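Mandelate racemase/muconate lactonizing protein (Paenibacillus sp., PDB 3V5C) probably catalyses the dehydration of galacturonate as a magnesium-dependent lyase of the enolase superfamily, here in an engineered mutant form. Local coordinates at residues Y131-Y136 and K168-R173. The protein carries 1 engineered substitution. Residues are numbered along the deposited sequence; the frame is centred on the assembly and turned at random.
Sequences YDTSLY and KIKVGR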
loop_
_atom_site.group_PDB
_atom_site.type_symbol
_atom_site.label_atom_id
_atom_site.label_comp_id
_atom_site.label_asym_id
_atom_site.label_seq_id
_atom_site.Cartn_x
_atom_site.Cartn_y
_atom_site.Cartn_z
ATOM N N TYR A 131 -8.224 0.650 -5.127
ATOM C CA TYR A 131 -8.084 0.325 -6.535
ATOM C C TYR A 131 -7.426 -1.019 -6.703
ATOM O O TYR A 131 -6.712 -1.505 -5.832
ATOM C CB TYR A 131 -7.303 1.407 -7.321
ATOM C CG TYR A 131 -5.812 1.532 -7.017
ATOM C CD1 TYR A 131 -4.892 0.620 -7.528
ATOM C CD2 TYR A 131 -5.329 2.586 -6.256
ATOM C CE1 TYR A 131 -3.542 0.746 -7.279
ATOM C CE2 TYR A 131 -3.970 2.732 -6.006
ATOM C CZ TYR A 131 -3.081 1.801 -6.508
ATOM O OH TYR A 131 -1.736 1.915 -6.271
ATOM N N ASP A 132 -7.724 -1.641 -7.837
ATOM C CA ASP A 132 -7.252 -2.969 -8.140
ATOM C C ASP A 132 -5.871 -2.851 -8.761
ATOM O O ASP A 132 -5.737 -2.348 -9.877
ATOM C CB ASP A 132 -8.233 -3.601 -9.130
ATOM C CG ASP A 132 -7.872 -5.017 -9.497
ATOM O OD1 ASP A 132 -6.786 -5.493 -9.120
ATOM O OD2 ASP A 132 -8.682 -5.659 -10.205
ATOM N N THR A 133 -4.846 -3.325 -8.048
ATOM C CA THR A 133 -3.464 -3.170 -8.509
ATOM C C THR A 133 -2.909 -4.377 -9.294
ATOM O O THR A 133 -1.728 -4.399 -9.644
ATOM C CB THR A 133 -2.547 -2.873 -7.288
ATOM O OG1 THR A 133 -1.325 -2.263 -7.727
ATOM C CG2 THR A 133 -2.243 -4.155 -6.524
ATOM N N SER A 134 -3.774 -5.344 -9.620
ATOM C CA SER A 134 -3.320 -6.666 -10.069
ATOM C C SER A 134 -3.165 -6.826 -11.584
ATOM O O SER A 134 -2.971 -7.946 -12.055
ATOM C CB SER A 134 -4.280 -7.761 -9.559
ATOM O OG SER A 134 -5.559 -7.658 -10.176
ATOM N N LEU A 135 -3.267 -5.738 -12.333
ATOM C CA LEU A 135 -3.238 -5.826 -13.798
ATOM C C LEU A 135 -1.801 -5.760 -14.354
ATOM O O LEU A 135 -1.379 -4.744 -14.889
ATOM C CB LEU A 135 -4.156 -4.759 -14.398
ATOM C CG LEU A 135 -5.626 -4.868 -13.983
ATOM C CD1 LEU A 135 -6.464 -3.690 -14.521
ATOM C CD2 LEU A 135 -6.203 -6.187 -14.450
ATOM N N TYR A 136 -1.063 -6.857 -14.173
ATOM C CA TYR A 136 0.316 -7.013 -14.617
ATOM C C TYR A 136 0.400 -7.349 -16.117
ATOM O O TYR A 136 -0.611 -7.265 -16.816
ATOM C CB TYR A 136 1.047 -8.043 -13.723
ATOM C CG TYR A 136 1.511 -7.394 -12.425
ATOM C CD1 TYR A 136 0.586 -6.847 -11.537
ATOM C CD2 TYR A 136 2.863 -7.277 -12.125
ATOM C CE1 TYR A 136 0.998 -6.202 -10.377
ATOM C CE2 TYR A 136 3.280 -6.633 -10.961
ATOM C CZ TYR A 136 2.342 -6.110 -10.101
ATOM O OH TYR A 136 2.773 -5.462 -8.962
ATOM N N LYS A 168 -5.375 0.034 -11.613
ATOM C CA LYS A 168 -4.028 0.463 -11.968
ATOM C C LYS A 168 -3.446 -0.548 -12.927
ATOM O O LYS A 168 -3.332 -1.732 -12.623
ATOM C CB LYS A 168 -3.116 0.625 -10.749
ATOM C CG LYS A 168 -1.778 1.271 -11.139
ATOM C CD LYS A 168 -1.021 1.805 -9.926
ATOM C CE LYS A 168 -0.294 0.681 -9.185
ATOM N NZ LYS A 168 0.472 1.266 -7.995
ATOM N N ILE A 169 -3.067 -0.050 -14.092
ATOM C CA ILE A 169 -2.625 -0.882 -15.185
ATOM C C ILE A 169 -1.117 -0.771 -15.343
ATOM O O ILE A 169 -0.587 0.325 -15.452
ATOM C CB ILE A 169 -3.301 -0.424 -16.485
ATOM C CG1 ILE A 169 -4.826 -0.464 -16.322
ATOM C CG2 ILE A 169 -2.828 -1.309 -17.646
ATOM C CD1 ILE A 169 -5.567 0.433 -17.298
ATOM N N LYS A 170 -0.418 -1.901 -15.302
ATOM C CA LYS A 170 1.005 -1.881 -15.573
ATOM C C LYS A 170 1.239 -1.558 -17.039
ATOM O O LYS A 170 0.584 -2.132 -17.916
ATOM C CB LYS A 170 1.659 -3.210 -15.199
ATOM C CG LYS A 170 1.650 -3.510 -13.698
ATOM C CD LYS A 170 2.673 -2.625 -12.994
ATOM C CE LYS A 170 2.766 -2.941 -11.515
ATOM N NZ LYS A 170 1.810 -2.112 -10.756
ATOM N N VAL A 171 2.156 -0.630 -17.299
ATOM C CA VAL A 171 2.590 -0.347 -18.663
ATOM C C VAL A 171 4.127 -0.368 -18.696
ATOM O O VAL A 171 4.773 -0.660 -17.687
ATOM C CB VAL A 171 2.003 0.983 -19.196
ATOM C CG1 VAL A 171 0.477 0.931 -19.182
ATOM C CG2 VAL A 171 2.518 2.177 -18.356
ATOM N N GLY A 172 4.719 -0.093 -19.855
ATOM C CA GLY A 172 6.154 -0.252 -20.013
ATOM C C GLY A 172 6.605 -1.540 -20.675
ATOM O O GLY A 172 7.768 -1.955 -20.545
ATOM N N ARG A 173 5.694 -2.193 -21.389
ATOM C CA ARG A 173 6.032 -3.491 -21.951
ATOM C C ARG A 173 7.265 -3.432 -22.865
ATOM O O ARG A 173 8.037 -4.396 -22.933
ATOM C CB ARG A 173 4.832 -4.034 -22.718
ATOM C CG ARG A 173 3.717 -4.515 -21.825
ATOM C CD ARG A 173 2.438 -4.679 -22.669
ATOM N NE ARG A 173 1.432 -5.341 -21.863
ATOM C CZ ARG A 173 0.762 -4.739 -20.889
ATOM N NH1 ARG A 173 -0.105 -5.431 -20.160
ATOM N NH2 ARG A 173 0.959 -3.443 -20.646
HETATM O O HOH W 1 1.239 -3.350 -8.301
HETATM O O HOH W 2 -0.835 -2.265 -11.242
HETATM O O HOH W 3 -1.223 -4.320 -17.815
#
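Tyr131 and Lys168 meet across the first two parallel strands of the enolase-type barrel, ends of a beta-alpha-beta crossover through helix 145-161. Lys168 N gives an almost straight N-H (179°) to Asp132 O, and Lys170 N reaches Leu135 O at 3.0 Å. Lys168 and Lys170 match the Lys-X-Lys pair that in this superfamily often supplies a catalytic base; the Lys168 side chain lies about 11 Å from the magnesium ion. Lys168 CB lies 3.5 Å from Tyr131 CE1, and the chi3 bend (80°) swings CE to 3.5 Å from Tyr131 OH. Lys168 NZ donates to Tyr131 OH at 2.9 Å and forms salt bridges with Glu233 and Glu336, so three side chains grip it; Glu336 also accepts from Thr133 OG1. A phenylalanine in place of Tyr131 would probably leave Lys168 NZ without its hydroxyl partner and freer to turn. Lys170 runs beside Tyr136, CE over one ring face, offset toward the rim at CZ and 3.9 Å from the centroid (27° off the normal), a CH-pi contact. NZ is salt-bridged to Asp207 and donates to two waters: one links it to Thr133 OG1 and Tyr136 OH; the other, 2.7 Å from Lys170 NZ, donates to Thr133 O and Lys168 O.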